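Local coordinates for protein separin (PDB 5U1T) that cleaves the cohesin subunit MCD1/SCC1 as a caspase-like protease at the onset of anaphase, and is held inactive by securin for most of the cell cycle, at residues A[609-614]-A[625-630]; A[681-686]-A[713-718]; A[771-776]-A[786-791]. All coordinates share one frame; numbering follows the deposited sequence.

Interaction 1: A[609-614]-A[625-630]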
loop_
_atom_site.group_PDB
_atom_site.type_symbol
_atom_site.label_atom_id
_atom_site.label_comp_id
_atom_site.label_asym_id
_atom_site.label_seq_id
_atom_site.Cartn_x
_atom_site.Cartn_y
_atom_site.Cartn_z
ATOM N N LYS A 609 13.673 1.780 -10.082
ATOM C CA LYS A 609 12.820 1.220 -9.049
ATOM C C LYS A 609 11.730 2.212 -8.643
ATOM O O LYS A 609 10.553 1.843 -8.542
ATOM C CB LYS A 609 13.643 0.796 -7.835
ATOM C CG LYS A 609 14.389 -0.512 -8.058
ATOM C CD LYS A 609 15.804 -0.504 -7.480
ATOM C CE LYS A 609 15.847 -0.091 -6.013
ATOM N NZ LYS A 609 17.099 -0.586 -5.384
ATOM N N MET A 610 12.103 3.475 -8.458
ATOM C CA MET A 610 11.141 4.504 -8.085
ATOM C C MET A 610 10.118 4.797 -9.211
ATOM O O MET A 610 9.019 5.297 -8.957
ATOM C CB MET A 610 11.887 5.773 -7.678
ATOM C CG MET A 610 11.117 6.755 -6.831
ATOM S SD MET A 610 9.863 6.076 -5.693
ATOM C CE MET A 610 10.729 4.821 -4.696
ATOM N N LEU A 611 10.489 4.467 -10.448
ATOM C CA LEU A 611 9.693 4.804 -11.630
ATOM C C LEU A 611 8.637 3.741 -11.864
ATOM O O LEU A 611 7.477 4.058 -12.146
ATOM C CB LEU A 611 10.593 4.941 -12.870
ATOM C CG LEU A 611 9.937 5.257 -14.220
ATOM C CD1 LEU A 611 9.265 6.617 -14.191
ATOM C CD2 LEU A 611 10.951 5.195 -15.338
ATOM N N LEU A 612 9.077 2.484 -11.786
ATOM C CA LEU A 612 8.208 1.325 -11.818
ATOM C C LEU A 612 7.150 1.454 -10.728
ATOM O O LEU A 612 5.955 1.286 -10.986
ATOM C CB LEU A 612 9.007 0.041 -11.621
ATOM C CG LEU A 612 9.922 -0.436 -12.738
ATOM C CD1 LEU A 612 10.605 -1.705 -12.325
ATOM C CD2 LEU A 612 9.147 -0.665 -14.009
ATOM N N CYS A 613 7.597 1.768 -9.518
ATOM C CA CYS A 613 6.700 1.941 -8.392
ATOM C C CYS A 613 5.720 3.102 -8.569
ATOM O O CYS A 613 4.572 3.004 -8.138
ATOM C CB CYS A 613 7.505 2.124 -7.111
ATOM S SG CYS A 613 6.588 2.659 -5.659
ATOM N N TYR A 614 6.127 4.191 -9.208
ATOM C CA TYR A 614 5.190 5.297 -9.380
ATOM C C TYR A 614 4.271 5.048 -10.574
ATOM O O TYR A 614 3.152 5.547 -10.602
ATOM C CB TYR A 614 5.920 6.621 -9.553
ATOM C CG TYR A 614 5.133 7.865 -9.204
ATOM C CD1 TYR A 614 4.500 7.991 -7.974
ATOM C CD2 TYR A 614 5.062 8.934 -10.087
ATOM C CE1 TYR A 614 3.811 9.142 -7.631
ATOM C CE2 TYR A 614 4.376 10.095 -9.753
ATOM C CZ TYR A 614 3.747 10.185 -8.522
ATOM O OH TYR A 614 3.055 11.319 -8.170
ATOM N N ILE A 625 4.387 -2.287 -18.525
ATOM C CA ILE A 625 4.737 -3.509 -19.260
ATOM C C ILE A 625 5.889 -3.228 -20.228
ATOM O O ILE A 625 6.842 -4.002 -20.321
ATOM C CB ILE A 625 3.506 -4.101 -20.023
ATOM C CG1 ILE A 625 2.498 -4.644 -19.012
ATOM C CG2 ILE A 625 3.899 -5.231 -20.934
ATOM C CD1 ILE A 625 1.151 -4.996 -19.600
ATOM N N GLU A 626 5.817 -2.105 -20.926
ATOM C CA GLU A 626 6.801 -1.820 -21.947
ATOM C C GLU A 626 8.183 -1.541 -21.331
ATOM O O GLU A 626 9.210 -2.048 -21.809
ATOM C CB GLU A 626 6.346 -0.650 -22.798
ATOM C CG GLU A 626 7.388 -0.249 -23.794
ATOM C CD GLU A 626 7.102 1.103 -24.370
ATOM O OE1 GLU A 626 5.966 1.594 -24.125
ATOM O OE2 GLU A 626 8.004 1.656 -25.050
ATOM N N LEU A 627 8.182 -0.749 -20.261
ATOM C CA LEU A 627 9.366 -0.498 -19.465
ATOM C C LEU A 627 9.956 -1.798 -18.956
ATOM O O LEU A 627 11.127 -2.087 -19.229
ATOM C CB LEU A 627 9.052 0.433 -18.288
ATOM C CG LEU A 627 10.193 0.747 -17.316
ATOM C CD1 LEU A 627 11.493 1.082 -18.050
ATOM C CD2 LEU A 627 9.806 1.889 -16.436
ATOM N N SER A 628 9.167 -2.572 -18.216
ATOM C CA SER A 628 9.646 -3.825 -17.625
ATOM C C SER A 628 10.240 -4.769 -18.655
ATOM O O SER A 628 11.297 -5.362 -18.428
ATOM C CB SER A 628 8.518 -4.548 -16.891
ATOM O OG SER A 628 8.413 -4.077 -15.563
ATOM N N LEU A 629 9.547 -4.918 -19.779
ATOM C CA LEU A 629 10.023 -5.802 -20.830
ATOM C C LEU A 629 11.354 -5.275 -21.340
ATOM O O LEU A 629 12.308 -6.030 -21.513
ATOM C CB LEU A 629 9.011 -5.916 -21.974
ATOM C CG LEU A 629 7.681 -6.652 -21.743
ATOM C CD1 LEU A 629 6.926 -6.747 -23.048
ATOM C CD2 LEU A 629 7.883 -8.028 -21.121
ATOM N N CYS A 630 11.417 -3.971 -21.551
ATOM C CA CYS A 630 12.624 -3.369 -22.076
ATOM C C CYS A 630 13.832 -3.570 -21.132
ATOM O O CYS A 630 14.925 -3.901 -21.581
ATOM C CB CYS A 630 12.382 -1.892 -22.345
ATOM S SG CYS A 630 13.820 -1.110 -23.038
#
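L611 and L612 meet L627 and S628 across an antiparallel helical hairpin of separase's helical domain, in which helix 602-617 turns back through a short connection into helix 621-633. The two short segments run at 150° to each other, and their axes come no nearer than 10.9 Å. Across such a spacing the backbones stay well apart, and the leucine side chains have to bridge between them.

The apolar contacts converge on one side chain. L627 points its CB toward the opposite helix and carries CG anti to its own backbone N (chi1 177°), which extends the branch across the interface. Its CD2 methyl lies 3.7 Å from CD2 of L611, whose CB also points toward its partner. The same L627 methyl also meets L612, the next residue along the helix from L611, and in both pairs the side chains cross obliquely. Beyond the hairpin, L611 also packs on L566 and T582 and L612 on Y648, from three further helices; all four touching residues are buried.

The polar component is a single hydroxyl. S628 faces L612 with its OG, but this is van der Waals contact alone; the hydroxyl finds its hydrogen-bond partner in A645 O of helix 642-655, so a buried polar atom is satisfied beside a methyl group.

L612 reaches this spot by a different torsion, with CG anti to the carbonyl carbon (chi1 -71°). Its CD2 thereby sits 3.6 Å from L627 CD2. On its other contact, L612 CD2 lies 3.8 Å from S628 OG.

Interaction 2: A[681-686]-A[713-718]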
loop_
_atom_site.group_PDB
_atom_site.type_symbol
_atom_site.label_atom_id
_atom_site.label_comp_id
_atom_site.label_asym_id
_atom_site.label_seq_id
_atom_site.Cartn_x
_atom_site.Cartn_y
_atom_site.Cartn_z
ATOM N N GLU A 681 15.197 -8.560 0.951
ATOM C CA GLU A 681 14.582 -7.604 0.040
ATOM C C GLU A 681 14.026 -8.289 -1.211
ATOM O O GLU A 681 12.929 -7.968 -1.665
ATOM C CB GLU A 681 15.564 -6.504 -0.356
ATOM C CG GLU A 681 14.936 -5.128 -0.232
ATOM C CD GLU A 681 15.615 -4.047 -1.077
ATOM O OE1 GLU A 681 16.860 -4.121 -1.318
ATOM O OE2 GLU A 681 14.881 -3.105 -1.490
ATOM N N GLN A 682 14.773 -9.237 -1.764
ATOM C CA GLN A 682 14.305 -9.929 -2.944
ATOM C C GLN A 682 13.153 -10.873 -2.611
ATOM O O GLN A 682 12.260 -11.080 -3.423
ATOM C CB GLN A 682 15.452 -10.687 -3.601
ATOM C CG GLN A 682 16.180 -9.856 -4.641
ATOM C CD GLN A 682 16.880 -8.624 -4.046
ATOM O OE1 GLN A 682 17.657 -8.729 -3.075
ATOM N NE2 GLN A 682 16.609 -7.446 -4.630
ATOM N N ALA A 683 13.175 -11.435 -1.408
ATOM C CA ALA A 683 12.136 -12.360 -0.972
ATOM C C ALA A 683 10.836 -11.613 -0.726
ATOM O O ALA A 683 9.752 -12.110 -1.027
ATOM C CB ALA A 683 12.570 -13.092 0.277
ATOM N N LEU A 684 10.952 -10.412 -0.167
ATOM C CA LEU A 684 9.796 -9.560 0.013
ATOM C C LEU A 684 9.212 -9.245 -1.351
ATOM O O LEU A 684 7.992 -9.255 -1.545
ATOM C CB LEU A 684 10.169 -8.281 0.759
ATOM C CG LEU A 684 10.164 -8.333 2.293
ATOM C CD1 LEU A 684 10.876 -7.111 2.873
ATOM C CD2 LEU A 684 8.750 -8.433 2.848
ATOM N N LEU A 685 10.092 -8.991 -2.307
ATOM C CA LEU A 685 9.657 -8.635 -3.642
ATOM C C LEU A 685 8.942 -9.787 -4.334
ATOM O O LEU A 685 7.877 -9.612 -4.905
ATOM C CB LEU A 685 10.844 -8.190 -4.471
ATOM C CG LEU A 685 10.461 -7.324 -5.657
ATOM C CD1 LEU A 685 9.969 -6.004 -5.117
ATOM C CD2 LEU A 685 11.670 -7.154 -6.582
ATOM N N HIS A 686 9.539 -10.964 -4.275
ATOM C CA HIS A 686 8.940 -12.151 -4.845
ATOM C C HIS A 686 7.558 -12.428 -4.204
ATOM O O HIS A 686 6.558 -12.644 -4.905
ATOM C CB HIS A 686 9.910 -13.328 -4.665
ATOM C CG HIS A 686 9.398 -14.639 -5.185
ATOM N ND1 HIS A 686 8.621 -14.746 -6.319
ATOM C CD2 HIS A 686 9.570 -15.905 -4.728
ATOM C CE1 HIS A 686 8.326 -16.019 -6.530
ATOM N NE2 HIS A 686 8.893 -16.743 -5.583
ATOM N N ALA A 713 7.455 -21.253 6.434
ATOM C CA ALA A 713 8.380 -22.342 6.743
ATOM C C ALA A 713 9.743 -22.143 6.075
ATOM O O ALA A 713 10.730 -22.826 6.400
ATOM C CB ALA A 713 7.777 -23.676 6.327
ATOM N N MET A 714 9.796 -21.191 5.150
ATOM C CA MET A 714 10.964 -21.031 4.305
ATOM C C MET A 714 11.585 -19.670 4.410
ATOM O O MET A 714 12.751 -19.490 4.073
ATOM C CB MET A 714 10.591 -21.307 2.859
ATOM C CG MET A 714 10.157 -22.746 2.643
ATOM S SD MET A 714 9.770 -23.033 0.921
ATOM C CE MET A 714 8.782 -21.578 0.543
ATOM N N LYS A 715 10.807 -18.700 4.859
ATOM C CA LYS A 715 11.334 -17.363 5.050
ATOM C C LYS A 715 10.620 -16.709 6.229
ATOM O O LYS A 715 9.844 -15.765 6.047
ATOM C CB LYS A 715 11.165 -16.538 3.770
ATOM C CG LYS A 715 12.265 -15.511 3.520
ATOM C CD LYS A 715 13.599 -16.184 3.187
ATOM C CE LYS A 715 14.753 -15.183 3.025
ATOM N NZ LYS A 715 16.072 -15.875 2.918
ATOM N N PRO A 716 10.880 -17.219 7.448
ATOM C CA PRO A 716 10.195 -16.776 8.669
ATOM C C PRO A 716 10.218 -15.259 8.835
ATOM O O PRO A 716 9.223 -14.659 9.246
ATOM C CB PRO A 716 11.001 -17.451 9.793
ATOM C CG PRO A 716 11.619 -18.617 9.163
ATOM C CD PRO A 716 11.929 -18.206 7.749
ATOM N N GLU A 717 11.343 -14.646 8.489
ATOM C CA GLU A 717 11.514 -13.225 8.724
ATOM C C GLU A 717 10.579 -12.405 7.835
ATOM O O GLU A 717 10.478 -11.188 7.994
ATOM C CB GLU A 717 12.981 -12.803 8.514
ATOM C CG GLU A 717 13.553 -13.145 7.142
ATOM C CD GLU A 717 14.193 -14.542 7.062
ATOM O OE1 GLU A 717 13.575 -15.532 7.521
ATOM O OE2 GLU A 717 15.322 -14.657 6.522
ATOM N N LEU A 718 9.883 -13.068 6.913
ATOM C CA LEU A 718 8.857 -12.399 6.117
ATOM C C LEU A 718 7.663 -12.109 6.998
ATOM O O LEU A 718 6.779 -11.338 6.642
ATOM C CB LEU A 718 8.421 -13.247 4.920
ATOM C CG LEU A 718 9.384 -13.428 3.754
ATOM C CD1 LEU A 718 8.705 -14.173 2.629
ATOM C CD2 LEU A 718 9.893 -12.078 3.288
#
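The flat group in this contact is the peptide that follows A683: the CD2 methyl of L718 sits over one face of it, above the C-N bond to L684, 4.1 Å from A683 C. Neither segment brings a ring into the interface, so the backbone plane of helix 680-689 itself serves as the platform for an aliphatic branch.

The same L718 methyl also reaches L684, with 3.8 Å between the two CD2 atoms and 3.9 Å from L718 CD2 to L684 CG. The two leucine side chains lie alongside one another, heading opposite ways. In both, CG lies anti to the carbonyl carbon (chi1 -86° in L684 and -71° in L718), which turns the branches in toward each other although neither CA directs its CB straight across. L738 of helix 729-752 packs on both leucines, closing a small apolar group.

A683 points its CB toward the other segment and rests against the aliphatic part of K715, 4.1 Å from both CG and CE. A bend at chi2 (69°) folds the lysine so that these two methylenes rest side by side against the one methyl. The charged end turns away from A683: NZ is hydrogen-bonded to L675 O and A678 O, and has a long salt bridge to E717 OE2 (3.9 Å) within its own segment.

K715 O accepts a 2.8 Å bond from L718 N, rounding off the turn that presents the leucine. What results is a helix packed against the chain that leaves the end of another helix, here 700-714, through a 3-10 turn, within the helical domain of separase.

Interaction 3: A[771-776]-A[786-791]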
loop_
_atom_site.group_PDB
_atom_site.type_symbol
_atom_site.label_atom_id
_atom_site.label_comp_id
_atom_site.label_asym_id
_atom_site.label_seq_id
_atom_site.Cartn_x
_atom_site.Cartn_y
_atom_site.Cartn_z
ATOM N N LEU A 771 -1.956 0.614 11.509
ATOM C CA LEU A 771 -1.932 1.602 12.536
ATOM C C LEU A 771 -0.645 1.465 13.291
ATOM O O LEU A 771 -0.083 2.431 13.733
ATOM C CB LEU A 771 -3.109 1.410 13.458
ATOM C CG LEU A 771 -3.564 2.699 14.092
ATOM C CD1 LEU A 771 -3.887 3.706 13.021
ATOM C CD2 LEU A 771 -4.777 2.417 14.933
ATOM N N SER A 772 -0.173 0.250 13.442
ATOM C CA SER A 772 1.075 0.026 14.136
ATOM C C SER A 772 2.261 0.370 13.270
ATOM O O SER A 772 3.310 0.707 13.770
ATOM C CB SER A 772 1.163 -1.397 14.680
ATOM O OG SER A 772 1.867 -2.243 13.809
ATOM N N LEU A 773 2.081 0.315 11.963
ATOM C CA LEU A 773 3.136 0.656 11.030
ATOM C C LEU A 773 3.366 2.143 11.033
ATOM O O LEU A 773 4.466 2.601 10.848
ATOM C CB LEU A 773 2.758 0.217 9.636
ATOM C CG LEU A 773 3.833 0.311 8.579
ATOM C CD1 LEU A 773 3.520 -0.667 7.483
ATOM C CD2 LEU A 773 3.877 1.698 8.013
ATOM N N LEU A 774 2.319 2.908 11.258
ATOM C CA LEU A 774 2.439 4.337 11.302
ATOM C C LEU A 774 3.031 4.815 12.600
ATOM O O LEU A 774 3.552 5.900 12.667
ATOM C CB LEU A 774 1.076 4.972 11.149
ATOM C CG LEU A 774 0.428 4.767 9.803
ATOM C CD1 LEU A 774 -0.972 5.313 9.831
ATOM C CD2 LEU A 774 1.230 5.440 8.719
ATOM N N LYS A 775 2.975 4.012 13.637
ATOM C CA LYS A 775 3.518 4.465 14.895
ATOM C C LYS A 775 5.011 4.253 14.978
ATOM O O LYS A 775 5.675 4.826 15.811
ATOM C CB LYS A 775 2.780 3.838 16.058
ATOM C CG LYS A 775 1.512 4.588 16.399
ATOM C CD LYS A 775 0.341 3.633 16.524
ATOM C CE LYS A 775 0.806 2.256 16.994
ATOM N NZ LYS A 775 -0.277 1.426 17.605
ATOM N N LYS A 776 5.542 3.422 14.108
ATOM C CA LYS A 776 6.970 3.224 14.067
ATOM C C LYS A 776 7.608 4.577 13.840
ATOM O O LYS A 776 7.177 5.346 13.000
ATOM C CB LYS A 776 7.335 2.343 12.891
ATOM C CG LYS A 776 7.476 0.874 13.204
ATOM C CD LYS A 776 6.679 0.469 14.417
ATOM C CE LYS A 776 6.311 -0.993 14.344
ATOM N NZ LYS A 776 5.889 -1.472 15.675
ATOM N N LEU A 786 3.442 5.035 -0.504
ATOM C CA LEU A 786 2.514 4.750 -1.573
ATOM C C LEU A 786 1.949 3.358 -1.380
ATOM O O LEU A 786 0.773 3.132 -1.626
ATOM C CB LEU A 786 3.194 4.874 -2.943
ATOM C CG LEU A 786 3.796 6.229 -3.313
ATOM C CD1 LEU A 786 4.536 6.146 -4.639
ATOM C CD2 LEU A 786 2.752 7.340 -3.328
ATOM N N ALA A 787 2.790 2.428 -0.939
ATOM C CA ALA A 787 2.354 1.054 -0.694
ATOM C C ALA A 787 1.205 1.054 0.302
ATOM O O ALA A 787 0.175 0.425 0.082
ATOM C CB ALA A 787 3.493 0.211 -0.169
ATOM N N LEU A 788 1.410 1.794 1.388
ATOM C CA LEU A 788 0.482 1.912 2.494
ATOM C C LEU A 788 -0.790 2.660 2.105
ATOM O O LEU A 788 -1.849 2.419 2.666
ATOM C CB LEU A 788 1.172 2.620 3.652
ATOM C CG LEU A 788 0.357 2.744 4.924
ATOM C CD1 LEU A 788 -0.039 1.357 5.378
ATOM C CD2 LEU A 788 1.206 3.436 5.963
ATOM N N LEU A 789 -0.676 3.587 1.158
ATOM C CA LEU A 789 -1.833 4.294 0.648
ATOM C C LEU A 789 -2.731 3.329 -0.113
ATOM O O LEU A 789 -3.936 3.279 0.108
ATOM C CB LEU A 789 -1.399 5.447 -0.245
ATOM C CG LEU A 789 -1.052 6.711 0.535
ATOM C CD1 LEU A 789 -0.567 7.810 -0.400
ATOM C CD2 LEU A 789 -2.261 7.181 1.341
ATOM N N LYS A 790 -2.124 2.555 -1.003
ATOM C CA LYS A 790 -2.847 1.579 -1.797
ATOM C C LYS A 790 -3.511 0.564 -0.862
ATOM O O LYS A 790 -4.677 0.219 -1.025
ATOM C CB LYS A 790 -1.905 0.892 -2.796
ATOM C CG LYS A 790 -1.781 1.614 -4.140
ATOM C CD LYS A 790 -3.159 1.667 -4.895
ATOM C CE LYS A 790 -3.069 2.267 -6.344
ATOM N NZ LYS A 790 -4.418 2.358 -7.039
ATOM N N SER A 791 -2.774 0.124 0.145
ATOM C CA SER A 791 -3.264 -0.888 1.066
ATOM C C SER A 791 -4.369 -0.404 1.994
ATOM O O SER A 791 -5.288 -1.158 2.322
ATOM C CB SER A 791 -2.114 -1.431 1.901
ATOM O OG SER A 791 -1.594 -2.599 1.309
#
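L788, which meets both L773 and L774, is presented by a regular helical turn whose backbone bonds, K790 N to L786 O and S791 N to A787 O, each measure 3.0 Å. The facing segment is held less firmly: K775 N makes only weak bonds, to L771 O at 3.4 Å and to S772 O at 3.3 Å. There, where helix 756-775 gives way to loop, the backbone oxygens of L774 and K776 each accept a hydrogen bond from a basic side chain of a second protein chain, probably securin, which holds separase inactive. Because carbonyls collect at a helix C-terminus, such an end would tend to attract positive charge.

Between the segments the contact consists of three leucines. L788 points its CB toward the opposite helix and sets CG anti to its backbone N (chi1 -176°), reaching out so that its CD2 enters the angle between two methyls. One is CD2 of L774, at 3.4 Å; the other is CD2 of L773, at 3.8 Å. The L773 and L788 side chains pass flank to flank with reversed headings, whereas that of L774 lies askew to L788. L774 comes in with the other first torsion, CG anti to its carbonyl carbon (chi1 -66°), which swings a branch inward from a CB that does not itself point across.

The two helices are consecutive and run in opposite senses, 756-775 being followed by 782-805, and even the nearest CA atoms, those of L773 and L788, stay 9.0 Å apart. L773 also packs on I736 and L737 of helix 729-752.

Chemically, then, the three leucines join the helices by nondirectional burial of methyls, and L774 and L788 also pack on the other chain, which in addition donates hydrogen bonds to L774 O and K776 O.

The three contacts illustrate how a helical domain is built in series: each closes before the next opens along the chain, and shared helices connect them in space. Interactions 1 and 3 have centres 23 Å apart yet touch directly, Y614 CD1 lying 3.8 Å from L786 CD1. Interactions 1 and 2, centres 22 Å apart, approach to about 5 Å between nearest atoms without touching; helix 642-655 packs on both. Helix 729-752 similarly serves interactions 2 and 3, whose centres are 19 Å apart and nearest atoms about 10 Å. All three lie in the helical part of the chain, away from C1497, the probable catalytic cysteine.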